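PDB 6N6Q: cytochrome P450 (CYP102L1) from Mycobacterium phage Adler, which carries a haem group and, as a member of the cytochrome P450 family, probably acts as an oxygen-activating monooxygenase. Local coordinates for residues A[103-106]-A[107-110]; A[111-114]-A[115-119]; A[246-249]-A[250-253]. All blocks are in the same frame, centred on the assembly; numbering follows the deposited sequence.

Contact 1: A[103-106]-A[107-110]; sequences EENW and RKAH. With HEM (protoporphyrin IX containing Fe), chain E.
R107 follows W106 directly, and the six-membered part of the indole lies beside its backbone, R107 CB 3.9 Å from W106 CE3. The guanidinium end continues elsewhere, to a salt bridge with D256, and the carboxylate of E104 stays beyond contact distance. At K108 the first full helical bond appears, from K108 N to E104 O at 3.2 Å. The aliphatic part of the K108 side chain crosses that of E104, CD facing CG at 4.1 Å; a bend about CG-CD then carries NZ to the carbonyl of K262. A109 repeats the backbone pattern weakly with N105, and its CB rests 3.3 Å from N105 O. This helix, 104-113, corresponds to helix C of the cytochrome P450 fold, whose tryptophan commonly holds a haem propionate. Here W106 NE1 donates to HEM O1D at 2.7 Å, nearly straight at 162°, with the carboxylate at the edge of the indole and near its plane. R417 supplies a cation-pi contact to the indole and a hydrogen bond to the haem, so ring and cofactor share a partner. H110 closes the next turn, its N donating to W106 O at 2.9 Å. CG of W106 and of H110 are both anti to their own backbone N (chi1 178° in H110), which sends the two side chains out alongside each other; the rings stack offset, planes at 9° and centroids 4.9 Å apart. CB of H110 sits over the indole face in a CH-pi contact, and CG of the imidazole is 3.9 Å from W106 CZ2.

Contact 2: A[111-114]-A[115-119]; sequences EILT and PAFTK. With HEM (protoporphyrin IX containing Fe), chain E.
L113 and T114 each offer a backbone carbonyl to the residue three places on. A116 N reaches L113 O at 3.0 Å and F117 N reaches T114 O at 3.1 Å; both donors stand well above the carbonyl planes, as bonds to the third residue on often do. P115 has no N-H to give, and its CD packs 3.4 Å from I112 O. Among the side-chain hydroxyls, T114 OG1 turns back to the carbonyl of H110. T118 is the N-cap of helix 119-145: with chi1 at 63°, OG1 lies between its own backbone N and carbonyl carbon and makes a weak hydrogen bond to A121 N, while CG2 comes 3.3 Å from T114 O. The contacts of the F117 ring come last. At its edge, near the ring plane, lies a carbonyl oxygen, L113 O, 3.1 Å from F117 CD2. The apolar contacts are with L113 CB, 4.3 Å from F117 CE2, and with the haem: because CG is anti to the carbonyl carbon (chi1 -77°), the opposite flank of the ring reaches the cofactor, F117 CE1 meeting the vinyl carbon HEM CBC obliquely at 3.5 Å. F275 adds an edge-to-face ring contact from helix 265-296. The run is the end of helix C and the short connection to helix D of the P450 fold, with F117 lining the haem pocket at a vinyl group.

Contact 3: A[246-249]-A[250-253]; sequences DMLD and IMLT
D249 O takes two donors from the following turn: T253 OG1 at 2.9 Å, from above the carbonyl plane, and L252 N, which bonds it only weakly. T253 OG1 stands anti to its own carbonyl carbon (chi1 -63°), a torsion that turns the hydroxyl back along the helix. L252 N is shared, its straighter bond going to L248 O at 3.1 Å. At the start of the helix, D246 and D249 make a capping box. D246 OD1, at the N-cap, receives D249 N at 2.8 Å, and D249 OD2 receives D246 N on its anti side at 3.3 Å, long but straight at 166°. The two carboxylates come close to each other, and salt bridges from R235 to both would offset their mutual repulsion, as the helix N terminus probably does too. D246 O, meanwhile, accepts from I250 N, and I250 CG1 lies against the same oxygen at 3.2 Å. Helix 247-253 corresponds to helix H of the P450 fold, a short helix packed against the long helices 212-237 and 265-296 and against helix 104-113. Its side chains divide accordingly. L248 and L252 run side by side, CD1 against CD1 at 3.9 Å, and both also touch helix 212-237. M251, whose backbone N bonds M247 O, packs against I268 and Q271 of helix 265-296; its chain bends at the last torsion (chi3 -61°), bringing CE back to 3.6 Å from M247 O and within 4.3 Å of L248 CD1. I250 faces helix 104-113 through I112, and M247 touches F117 and F275.

From the N terminus, contact 1 occupies the first turns of helix 104-113, and contact 2 takes over at E111 without a gap, finishing that helix and the short connection to helix 119-145. Both reach the haem, contact 1 at a propionate and contact 2 at a vinyl group. Contact 3 comes more than 120 residues later on helix 247-253. All three are local, so none closes a long loop, and they follow in series without nesting or crossing. Contacts 2 and 3 nevertheless meet in space, joining the end of helix 104-113 and its following turn to helix 247-253: A116 CB packs 3.7 Å from I250 CD1, and F117 CE1 lies 3.8 Å from M247 CE. Contact 1 does not touch contact 3.

Contact 1: A[103-106]-A[107-110]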
ATOM      1  N   GLU A 103     -15.615  13.538 -10.212  1.00 52.01           N
ATOM      2  CA  GLU A 103     -16.475  12.411 -10.551  1.00 52.94           C
ATOM      3  C   GLU A 103     -17.388  12.061  -9.383  1.00 53.53           C
ATOM      4  O   GLU A 103     -16.931  11.880  -8.251  1.00 51.88           O
ATOM      5  CB  GLU A 103     -15.628  11.203 -10.952  1.00 41.87           C
ATOM      6  CG  GLU A 103     -15.119  11.265 -12.384  1.00 49.98           C
ATOM      7  CD  GLU A 103     -14.198  10.112 -12.731  1.00 56.27           C
ATOM      8  OE1 GLU A 103     -13.448   9.661 -11.840  1.00 47.30           O
ATOM      9  OE2 GLU A 103     -14.227   9.658 -13.895  1.00 51.52           O
ATOM     10  N   GLU A 104     -18.690  11.974  -9.669  1.00 57.78           N
ATOM     11  CA  GLU A 104     -19.680  11.686  -8.637  1.00 57.31           C
ATOM     12  C   GLU A 104     -19.441  10.340  -7.964  1.00 56.54           C
ATOM     13  O   GLU A 104     -19.881  10.139  -6.827  1.00 52.90           O
ATOM     14  CB  GLU A 104     -21.083  11.727  -9.246  1.00 62.32           C
ATOM     15  CG  GLU A 104     -22.218  11.804  -8.236  1.00 70.36           C
ATOM     16  CD  GLU A 104     -23.580  11.639  -8.886  1.00 81.08           C
ATOM     17  OE1 GLU A 104     -23.647  11.054  -9.988  1.00 77.38           O
ATOM     18  OE2 GLU A 104     -24.584  12.098  -8.300  1.00 81.62           O
ATOM     19  N   ASN A 105     -18.748   9.419  -8.632  1.00 52.77           N
ATOM     20  CA  ASN A 105     -18.501   8.103  -8.061  1.00 48.27           C
ATOM     21  C   ASN A 105     -17.416   8.101  -6.989  1.00 58.73           C
ATOM     22  O   ASN A 105     -17.312   7.116  -6.249  1.00 50.82           O
ATOM     23  CB  ASN A 105     -18.136   7.109  -9.163  1.00 52.40           C
ATOM     24  CG  ASN A 105     -19.340   6.352  -9.681  1.00 50.73           C
ATOM     25  OD1 ASN A 105     -20.338   6.203  -8.978  1.00 50.11           O
ATOM     26  ND2 ASN A 105     -19.252   5.868 -10.913  1.00 52.21           N
ATOM     27  N   TRP A 106     -16.603   9.154  -6.879  1.00 50.08           N
ATOM     28  CA  TRP A 106     -15.670   9.177  -5.759  1.00 45.48           C
ATOM     29  C   TRP A 106     -16.379   9.537  -4.461  1.00 44.11           C
ATOM     30  O   TRP A 106     -16.151   8.902  -3.427  1.00 50.87           O
ATOM     31  CB  TRP A 106     -14.512  10.151  -5.989  1.00 48.61           C
ATOM     32  CG  TRP A 106     -13.693  10.229  -4.735  1.00 47.64           C
ATOM     33  CD1 TRP A 106     -12.707   9.369  -4.346  1.00 46.30           C
ATOM     34  CD2 TRP A 106     -13.846  11.171  -3.666  1.00 42.10           C
ATOM     35  NE1 TRP A 106     -12.220   9.733  -3.115  1.00 44.48           N
ATOM     36  CE2 TRP A 106     -12.902  10.836  -2.676  1.00 43.51           C
ATOM     37  CE3 TRP A 106     -14.681  12.272  -3.456  1.00 42.17           C
ATOM     38  CZ2 TRP A 106     -12.772  11.563  -1.497  1.00 45.63           C
ATOM     39  CZ3 TRP A 106     -14.551  12.989  -2.284  1.00 40.69           C
ATOM     40  CH2 TRP A 106     -13.600  12.636  -1.321  1.00 52.32           C
ATOM     41  N   ARG A 107     -17.223  10.570  -4.489  1.00 45.73           N
ATOM     42  CA  ARG A 107     -17.888  10.996  -3.262  1.00 46.06           C
ATOM     43  C   ARG A 107     -18.904   9.961  -2.799  1.00 54.82           C
ATOM     44  O   ARG A 107     -18.999   9.674  -1.601  1.00 56.72           O
ATOM     45  CB  ARG A 107     -18.557  12.354  -3.464  1.00 51.02           C
ATOM     46  CG  ARG A 107     -19.043  12.985  -2.171  1.00 54.15           C
ATOM     47  CD  ARG A 107     -20.159  13.981  -2.426  1.00 61.95           C
ATOM     48  NE  ARG A 107     -21.261  13.369  -3.163  1.00 73.29           N
ATOM     49  CZ  ARG A 107     -22.190  12.593  -2.612  1.00 64.01           C
ATOM     50  NH1 ARG A 107     -22.150  12.328  -1.312  1.00 61.20           N
ATOM     51  NH2 ARG A 107     -23.156  12.077  -3.361  1.00 61.34           N
ATOM     52  N   LYS A 108     -19.668   9.390  -3.734  1.00 52.37           N
ATOM     53  CA  LYS A 108     -20.620   8.341  -3.381  1.00 52.09           C
ATOM     54  C   LYS A 108     -19.915   7.175  -2.698  1.00 51.40           C
ATOM     55  O   LYS A 108     -20.251   6.804  -1.569  1.00 49.39           O
ATOM     56  CB  LYS A 108     -21.364   7.864  -4.630  1.00 51.69           C
ATOM     57  CG  LYS A 108     -22.388   8.847  -5.167  1.00 53.36           C
ATOM     58  CD  LYS A 108     -23.114   8.276  -6.377  1.00 58.62           C
ATOM     59  CE  LYS A 108     -23.785   6.952  -6.045  1.00 60.33           C
ATOM     60  NZ  LYS A 108     -24.510   6.380  -7.215  1.00 61.14           N
ATOM     61  N   ALA A 109     -18.916   6.597  -3.371  1.00 48.97           N
ATOM     62  CA  ALA A 109     -18.198   5.459  -2.804  1.00 45.17           C
ATOM     63  C   ALA A 109     -17.535   5.823  -1.481  1.00 51.92           C
ATOM     64  O   ALA A 109     -17.519   5.015  -0.544  1.00 51.58           O
ATOM     65  CB  ALA A 109     -17.159   4.947  -3.800  1.00 38.17           C
ATOM     66  N   HIS A 110     -16.993   7.038  -1.380  1.00 48.38           N
ATOM     67  CA  HIS A 110     -16.286   7.424  -0.162  1.00 54.04           C
ATOM     68  C   HIS A 110     -17.229   7.502   1.031  1.00 53.88           C
ATOM     69  O   HIS A 110     -16.873   7.078   2.135  1.00 58.12           O
ATOM     70  CB  HIS A 110     -15.571   8.759  -0.366  1.00 53.18           C
ATOM     71  CG  HIS A 110     -14.850   9.247   0.851  1.00 54.65           C
ATOM     72  ND1 HIS A 110     -13.727   8.623   1.351  1.00 59.21           N
ATOM     73  CD2 HIS A 110     -15.095  10.295   1.673  1.00 54.71           C
ATOM     74  CE1 HIS A 110     -13.309   9.267   2.426  1.00 59.40           C
ATOM     75  NE2 HIS A 110     -14.122  10.286   2.643  1.00 59.00           N
TER
HETATM   76  CHA HEM E 501      -5.084   5.841  -0.701  1.00 46.16           C
HETATM   77  CHB HEM E 501      -0.873   4.257   1.137  1.00 48.28           C
HETATM   78  CHC HEM E 501      -2.996   0.060   2.379  1.00 46.27           C
HETATM   79  CHD HEM E 501      -6.951   1.377  -0.120  1.00 41.66           C
HETATM   80  C1A HEM E 501      -3.765   5.806  -0.293  1.00 43.26           C
HETATM   81  C2A HEM E 501      -2.793   6.880  -0.388  1.00 48.03           C
HETATM   82  C3A HEM E 501      -1.638   6.441   0.116  1.00 44.22           C
HETATM   83  C4A HEM E 501      -1.823   5.073   0.556  1.00 45.94           C
HETATM   84  CMA HEM E 501      -0.333   7.259   0.209  1.00 42.76           C
HETATM   85  CAA HEM E 501      -3.032   8.287  -0.976  1.00 42.25           C
HETATM   86  CBA HEM E 501      -2.802   8.227  -2.484  1.00 45.18           C
HETATM   87  CGA HEM E 501      -2.845   9.609  -3.085  1.00 51.00           C
HETATM   88  O1A HEM E 501      -2.927  10.605  -2.319  1.00 51.99           O
HETATM   89  O2A HEM E 501      -2.796   9.714  -4.337  1.00 42.86           O
HETATM   90  C1B HEM E 501      -1.094   3.008   1.686  1.00 48.92           C
HETATM   91  C2B HEM E 501      -0.152   2.253   2.488  1.00 54.61           C
HETATM   92  C3B HEM E 501      -0.736   1.088   2.835  1.00 48.98           C
HETATM   93  C4B HEM E 501      -2.068   1.077   2.257  1.00 51.71           C
HETATM   94  CMB HEM E 501       1.262   2.770   2.840  1.00 37.77           C
HETATM   95  CAB HEM E 501      -0.186  -0.090   3.682  1.00 48.91           C
HETATM   96  CBB HEM E 501       1.042  -0.151   4.213  1.00 49.45           C
HETATM   97  C1C HEM E 501      -4.268   0.045   1.841  1.00 43.20           C
HETATM   98  C2C HEM E 501      -5.275  -0.980   2.028  1.00 53.44           C
HETATM   99  C3C HEM E 501      -6.367  -0.633   1.346  1.00 49.43           C
HETATM  100  C4C HEM E 501      -6.102   0.642   0.689  1.00 43.63           C
HETATM  101  CMC HEM E 501      -5.124  -2.268   2.866  1.00 42.38           C
HETATM  102  CAC HEM E 501      -7.653  -1.496   1.311  1.00 47.73           C
HETATM  103  CBC HEM E 501      -8.757  -1.130   0.653  1.00 54.44           C
HETATM  104  C1D HEM E 501      -6.803   2.701  -0.490  1.00 45.12           C
HETATM  105  C2D HEM E 501      -7.763   3.503  -1.227  1.00 44.80           C
HETATM  106  C3D HEM E 501      -7.250   4.729  -1.385  1.00 40.40           C
HETATM  107  C4D HEM E 501      -5.944   4.759  -0.755  1.00 42.97           C
HETATM  108  CMD HEM E 501      -9.138   3.021  -1.742  1.00 33.94           C
HETATM  109  CAD HEM E 501      -7.929   5.914  -2.110  1.00 40.48           C
HETATM  110  CBD HEM E 501      -8.869   6.642  -1.154  1.00 32.48           C
HETATM  111  CGD HEM E 501      -9.460   7.854  -1.831  1.00 45.02           C
HETATM  112  O1D HEM E 501     -10.611   8.231  -1.487  1.00 44.89           O
HETATM  113  O2D HEM E 501      -8.788   8.441  -2.719  1.00 43.81           O
HETATM  114  NA  HEM E 501      -3.132   4.721   0.287  1.00 49.98           N
HETATM  115  NB  HEM E 501      -2.248   2.260   1.567  1.00 48.44           N
HETATM  116  NC  HEM E 501      -4.811   1.014   1.021  1.00 47.62           N
HETATM  117  ND  HEM E 501      -5.708   3.504  -0.221  1.00 45.97           N
HETATM  118 FE   HEM E 501      -3.924   2.814   0.544  1.00 54.90          FE

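Contact 2: A[111-114]-A[115-119]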
ATOM      1  N   GLU A 111     -18.434   8.041   0.837  1.00 55.28           N
ATOM      2  CA  GLU A 111     -19.396   8.112   1.928  1.00 59.94           C
ATOM      3  C   GLU A 111     -20.133   6.797   2.154  1.00 53.74           C
ATOM      4  O   GLU A 111     -20.860   6.676   3.145  1.00 57.82           O
ATOM      5  CB  GLU A 111     -20.412   9.232   1.675  1.00 58.51           C
ATOM      6  CG  GLU A 111     -19.812  10.575   1.251  1.00 64.52           C
ATOM      7  CD  GLU A 111     -19.116  11.330   2.378  1.00 75.93           C
ATOM      8  OE1 GLU A 111     -18.354  10.713   3.154  1.00 74.84           O
ATOM      9  OE2 GLU A 111     -19.329  12.557   2.484  1.00 80.67           O
ATOM     10  N   ILE A 112     -19.962   5.819   1.270  1.00 48.82           N
ATOM     11  CA  ILE A 112     -20.590   4.513   1.417  1.00 48.90           C
ATOM     12  C   ILE A 112     -19.651   3.510   2.075  1.00 51.20           C
ATOM     13  O   ILE A 112     -20.077   2.710   2.908  1.00 52.28           O
ATOM     14  CB  ILE A 112     -21.076   4.003   0.042  1.00 45.76           C
ATOM     15  CG1 ILE A 112     -22.312   4.777  -0.413  1.00 43.38           C
ATOM     16  CG2 ILE A 112     -21.368   2.508   0.083  1.00 51.30           C
ATOM     17  CD1 ILE A 112     -22.709   4.497  -1.848  1.00 38.41           C
ATOM     18  N   LEU A 113     -18.367   3.554   1.725  1.00 56.43           N
ATOM     19  CA  LEU A 113     -17.403   2.570   2.192  1.00 47.72           C
ATOM     20  C   LEU A 113     -16.649   2.996   3.445  1.00 47.50           C
ATOM     21  O   LEU A 113     -15.932   2.171   4.019  1.00 54.65           O
ATOM     22  CB  LEU A 113     -16.405   2.249   1.077  1.00 47.74           C
ATOM     23  CG  LEU A 113     -16.967   1.363  -0.035  1.00 47.78           C
ATOM     24  CD1 LEU A 113     -16.178   1.528  -1.324  1.00 40.79           C
ATOM     25  CD2 LEU A 113     -16.968  -0.092   0.414  1.00 44.06           C
ATOM     26  N   THR A 114     -16.788   4.248   3.882  1.00 52.90           N
ATOM     27  CA  THR A 114     -16.136   4.665   5.122  1.00 53.87           C
ATOM     28  C   THR A 114     -16.541   3.826   6.332  1.00 52.66           C
ATOM     29  O   THR A 114     -15.643   3.454   7.108  1.00 50.07           O
ATOM     30  CB  THR A 114     -16.393   6.156   5.389  1.00 54.03           C
ATOM     31  OG1 THR A 114     -17.644   6.548   4.809  1.00 70.49           O
ATOM     32  CG2 THR A 114     -15.272   7.010   4.816  1.00 52.02           C
ATOM     33  N   PRO A 115     -17.817   3.492   6.563  1.00 60.02           N
ATOM     34  CA  PRO A 115     -18.138   2.639   7.720  1.00 54.05           C
ATOM     35  C   PRO A 115     -17.546   1.244   7.626  1.00 53.43           C
ATOM     36  O   PRO A 115     -17.453   0.560   8.652  1.00 61.40           O
ATOM     37  CB  PRO A 115     -19.673   2.593   7.717  1.00 56.36           C
ATOM     38  CG  PRO A 115     -20.095   3.778   6.918  1.00 57.07           C
ATOM     39  CD  PRO A 115     -19.043   3.931   5.869  1.00 48.61           C
ATOM     40  N   ALA A 116     -17.145   0.802   6.436  1.00 50.58           N
ATOM     41  CA  ALA A 116     -16.560  -0.518   6.251  1.00 50.78           C
ATOM     42  C   ALA A 116     -15.065  -0.550   6.535  1.00 48.71           C
ATOM     43  O   ALA A 116     -14.449  -1.613   6.410  1.00 49.87           O
ATOM     44  CB  ALA A 116     -16.821  -1.014   4.825  1.00 50.83           C
ATOM     45  N   PHE A 117     -14.470   0.584   6.912  1.00 52.06           N
ATOM     46  CA  PHE A 117     -13.034   0.667   7.137  1.00 51.31           C
ATOM     47  C   PHE A 117     -12.681   1.274   8.488  1.00 46.56           C
ATOM     48  O   PHE A 117     -11.510   1.598   8.718  1.00 43.05           O
ATOM     49  CB  PHE A 117     -12.364   1.474   6.019  1.00 46.06           C
ATOM     50  CG  PHE A 117     -12.201   0.712   4.738  1.00 48.08           C
ATOM     51  CD1 PHE A 117     -11.062  -0.042   4.507  1.00 49.01           C
ATOM     52  CD2 PHE A 117     -13.184   0.749   3.763  1.00 43.34           C
ATOM     53  CE1 PHE A 117     -10.907  -0.745   3.330  1.00 51.55           C
ATOM     54  CE2 PHE A 117     -13.035   0.048   2.584  1.00 47.65           C
ATOM     55  CZ  PHE A 117     -11.894  -0.701   2.366  1.00 56.66           C
ATOM     56  N   THR A 118     -13.650   1.438   9.381  1.00 50.61           N
ATOM     57  CA  THR A 118     -13.381   1.998  10.693  1.00 53.05           C
ATOM     58  C   THR A 118     -12.808   0.931  11.625  1.00 56.83           C
ATOM     59  O   THR A 118     -12.705  -0.249  11.279  1.00 52.82           O
ATOM     60  CB  THR A 118     -14.651   2.593  11.296  1.00 58.12           C
ATOM     61  OG1 THR A 118     -15.621   1.555  11.489  1.00 62.28           O
ATOM     62  CG2 THR A 118     -15.228   3.654  10.373  1.00 48.35           C
ATOM     63  N   LYS A 119     -12.428   1.369  12.826  1.00 62.68           N
ATOM     64  CA  LYS A 119     -11.933   0.437  13.836  1.00 61.37           C
ATOM     65  C   LYS A 119     -13.005  -0.574  14.213  1.00 57.18           C
ATOM     66  O   LYS A 119     -12.712  -1.759  14.415  1.00 58.35           O
ATOM     67  CB  LYS A 119     -11.459   1.201  15.077  1.00 62.01           C
ATOM     68  CG  LYS A 119     -10.107   1.901  14.949  1.00 56.25           C
ATOM     69  CD  LYS A 119     -10.159   3.100  14.010  1.00 73.99           C
ATOM     70  CE  LYS A 119     -11.324   4.024  14.341  1.00 72.91           C
ATOM     71  NZ  LYS A 119     -11.738   4.829  13.156  1.00 53.96           N
TER
HETATM   72  CHA HEM E 501      -5.084   5.841  -0.701  1.00 46.16           C
HETATM   73  CHB HEM E 501      -0.873   4.257   1.137  1.00 48.28           C
HETATM   74  CHC HEM E 501      -2.996   0.060   2.379  1.00 46.27           C
HETATM   75  CHD HEM E 501      -6.951   1.377  -0.120  1.00 41.66           C
HETATM   76  C1A HEM E 501      -3.765   5.806  -0.293  1.00 43.26           C
HETATM   77  C2A HEM E 501      -2.793   6.880  -0.388  1.00 48.03           C
HETATM   78  C3A HEM E 501      -1.638   6.441   0.116  1.00 44.22           C
HETATM   79  C4A HEM E 501      -1.823   5.073   0.556  1.00 45.94           C
HETATM   80  CMA HEM E 501      -0.333   7.259   0.209  1.00 42.76           C
HETATM   81  CAA HEM E 501      -3.032   8.287  -0.976  1.00 42.25           C
HETATM   82  CBA HEM E 501      -2.802   8.227  -2.484  1.00 45.18           C
HETATM   83  CGA HEM E 501      -2.845   9.609  -3.085  1.00 51.00           C
HETATM   84  O1A HEM E 501      -2.927  10.605  -2.319  1.00 51.99           O
HETATM   85  O2A HEM E 501      -2.796   9.714  -4.337  1.00 42.86           O
HETATM   86  C1B HEM E 501      -1.094   3.008   1.686  1.00 48.92           C
HETATM   87  C2B HEM E 501      -0.152   2.253   2.488  1.00 54.61           C
HETATM   88  C3B HEM E 501      -0.736   1.088   2.835  1.00 48.98           C
HETATM   89  C4B HEM E 501      -2.068   1.077   2.257  1.00 51.71           C
HETATM   90  CMB HEM E 501       1.262   2.770   2.840  1.00 37.77           C
HETATM   91  CAB HEM E 501      -0.186  -0.090   3.682  1.00 48.91           C
HETATM   92  CBB HEM E 501       1.042  -0.151   4.213  1.00 49.45           C
HETATM   93  C1C HEM E 501      -4.268   0.045   1.841  1.00 43.20           C
HETATM   94  C2C HEM E 501      -5.275  -0.980   2.028  1.00 53.44           C
HETATM   95  C3C HEM E 501      -6.367  -0.633   1.346  1.00 49.43           C
HETATM   96  C4C HEM E 501      -6.102   0.642   0.689  1.00 43.63           C
HETATM   97  CMC HEM E 501      -5.124  -2.268   2.866  1.00 42.38           C
HETATM   98  CAC HEM E 501      -7.653  -1.496   1.311  1.00 47.73           C
HETATM   99  CBC HEM E 501      -8.757  -1.130   0.653  1.00 54.44           C
HETATM  100  C1D HEM E 501      -6.803   2.701  -0.490  1.00 45.12           C
HETATM  101  C2D HEM E 501      -7.763   3.503  -1.227  1.00 44.80           C
HETATM  102  C3D HEM E 501      -7.250   4.729  -1.385  1.00 40.40           C
HETATM  103  C4D HEM E 501      -5.944   4.759  -0.755  1.00 42.97           C
HETATM  104  CMD HEM E 501      -9.138   3.021  -1.742  1.00 33.94           C
HETATM  105  CAD HEM E 501      -7.929   5.914  -2.110  1.00 40.48           C
HETATM  106  CBD HEM E 501      -8.869   6.642  -1.154  1.00 32.48           C
HETATM  107  CGD HEM E 501      -9.460   7.854  -1.831  1.00 45.02           C
HETATM  108  O1D HEM E 501     -10.611   8.231  -1.487  1.00 44.89           O
HETATM  109  O2D HEM E 501      -8.788   8.441  -2.719  1.00 43.81           O
HETATM  110  NA  HEM E 501      -3.132   4.721   0.287  1.00 49.98           N
HETATM  111  NB  HEM E 501      -2.248   2.260   1.567  1.00 48.44           N
HETATM  112  NC  HEM E 501      -4.811   1.014   1.021  1.00 47.62           N
HETATM  113  ND  HEM E 501      -5.708   3.504  -0.221  1.00 45.97           N
HETATM  114 FE   HEM E 501      -3.924   2.814   0.544  1.00 54.90          FE

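Contact 3: A[246-249]-A[250-253]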
ATOM      1  N   ASP A 246     -20.076  -7.256   5.058  1.00 52.57           N
ATOM      2  CA  ASP A 246     -18.685  -6.976   4.747  1.00 56.27           C
ATOM      3  C   ASP A 246     -18.617  -5.838   3.723  1.00 54.37           C
ATOM      4  O   ASP A 246     -19.590  -5.099   3.533  1.00 49.24           O
ATOM      5  CB  ASP A 246     -17.993  -8.263   4.273  1.00 52.41           C
ATOM      6  CG  ASP A 246     -18.640  -8.864   3.035  1.00 56.12           C
ATOM      7  OD1 ASP A 246     -19.595  -8.268   2.496  1.00 60.12           O
ATOM      8  OD2 ASP A 246     -18.186  -9.943   2.597  1.00 57.30           O
ATOM      9  N   MET A 247     -17.471  -5.694   3.054  1.00 56.54           N
ATOM     10  CA  MET A 247     -17.309  -4.603   2.097  1.00 54.73           C
ATOM     11  C   MET A 247     -18.225  -4.777   0.894  1.00 53.75           C
ATOM     12  O   MET A 247     -18.832  -3.808   0.423  1.00 57.56           O
ATOM     13  CB  MET A 247     -15.851  -4.512   1.648  1.00 53.86           C
ATOM     14  CG  MET A 247     -14.866  -4.319   2.783  1.00 60.81           C
ATOM     15  SD  MET A 247     -13.162  -4.253   2.204  1.00 56.94           S
ATOM     16  CE  MET A 247     -12.282  -4.222   3.764  1.00 55.38           C
ATOM     17  N   LEU A 248     -18.335  -6.002   0.379  1.00 52.43           N
ATOM     18  CA  LEU A 248     -19.207  -6.246  -0.764  1.00 46.11           C
ATOM     19  C   LEU A 248     -20.673  -6.068  -0.387  1.00 55.90           C
ATOM     20  O   LEU A 248     -21.465  -5.549  -1.182  1.00 49.88           O
ATOM     21  CB  LEU A 248     -18.953  -7.647  -1.322  1.00 48.14           C
ATOM     22  CG  LEU A 248     -19.828  -8.120  -2.485  1.00 47.41           C
ATOM     23  CD1 LEU A 248     -19.826  -7.098  -3.612  1.00 48.89           C
ATOM     24  CD2 LEU A 248     -19.343  -9.469  -2.986  1.00 44.98           C
ATOM     25  N   ASP A 249     -21.051  -6.487   0.824  1.00 54.49           N
ATOM     26  CA  ASP A 249     -22.436  -6.338   1.260  1.00 54.52           C
ATOM     27  C   ASP A 249     -22.841  -4.872   1.329  1.00 55.28           C
ATOM     28  O   ASP A 249     -23.927  -4.499   0.872  1.00 63.14           O
ATOM     29  CB  ASP A 249     -22.636  -7.008   2.618  1.00 45.75           C
ATOM     30  CG  ASP A 249     -22.668  -8.520   2.529  1.00 59.88           C
ATOM     31  OD1 ASP A 249     -23.217  -9.049   1.538  1.00 63.19           O
ATOM     32  OD2 ASP A 249     -22.148  -9.183   3.451  1.00 66.31           O
ATOM     33  N   ILE A 250     -21.980  -4.024   1.893  1.00 51.82           N
ATOM     34  CA  ILE A 250     -22.315  -2.609   2.022  1.00 54.18           C
ATOM     35  C   ILE A 250     -22.422  -1.953   0.650  1.00 56.61           C
ATOM     36  O   ILE A 250     -23.268  -1.077   0.433  1.00 59.19           O
ATOM     37  CB  ILE A 250     -21.290  -1.898   2.922  1.00 47.34           C
ATOM     38  CG1 ILE A 250     -21.338  -2.481   4.336  1.00 59.15           C
ATOM     39  CG2 ILE A 250     -21.556  -0.400   2.968  1.00 60.18           C
ATOM     40  CD1 ILE A 250     -20.407  -1.794   5.318  1.00 53.65           C
ATOM     41  N   MET A 251     -21.579  -2.369  -0.302  1.00 46.76           N
ATOM     42  CA  MET A 251     -21.670  -1.810  -1.647  1.00 52.18           C
ATOM     43  C   MET A 251     -22.964  -2.220  -2.339  1.00 54.39           C
ATOM     44  O   MET A 251     -23.459  -1.492  -3.208  1.00 52.54           O
ATOM     45  CB  MET A 251     -20.459  -2.230  -2.483  1.00 43.07           C
ATOM     46  CG  MET A 251     -19.192  -1.451  -2.154  1.00 50.03           C
ATOM     47  SD  MET A 251     -17.811  -1.803  -3.262  1.00 47.87           S
ATOM     48  CE  MET A 251     -17.570  -3.551  -2.965  1.00 40.99           C
ATOM     49  N   LEU A 252     -23.527  -3.370  -1.969  1.00 50.57           N
ATOM     50  CA  LEU A 252     -24.794  -3.825  -2.519  1.00 49.91           C
ATOM     51  C   LEU A 252     -25.995  -3.385  -1.692  1.00 59.10           C
ATOM     52  O   LEU A 252     -27.133  -3.616  -2.113  1.00 61.34           O
ATOM     53  CB  LEU A 252     -24.801  -5.353  -2.640  1.00 45.95           C
ATOM     54  CG  LEU A 252     -23.851  -5.981  -3.661  1.00 48.32           C
ATOM     55  CD1 LEU A 252     -23.731  -7.477  -3.427  1.00 48.85           C
ATOM     56  CD2 LEU A 252     -24.330  -5.700  -5.078  1.00 52.95           C
ATOM     57  N   THR A 253     -25.774  -2.756  -0.539  1.00 55.57           N
ATOM     58  CA  THR A 253     -26.851  -2.395   0.374  1.00 60.26           C
ATOM     59  C   THR A 253     -26.962  -0.894   0.601  1.00 62.89           C
ATOM     60  O   THR A 253     -28.051  -0.330   0.448  1.00 68.77           O
ATOM     61  CB  THR A 253     -26.654  -3.108   1.724  1.00 71.45           C
ATOM     62  OG1 THR A 253     -26.729  -4.527   1.537  1.00 73.56           O
ATOM     63  CG2 THR A 253     -27.715  -2.671   2.725  1.00 77.25           C
TER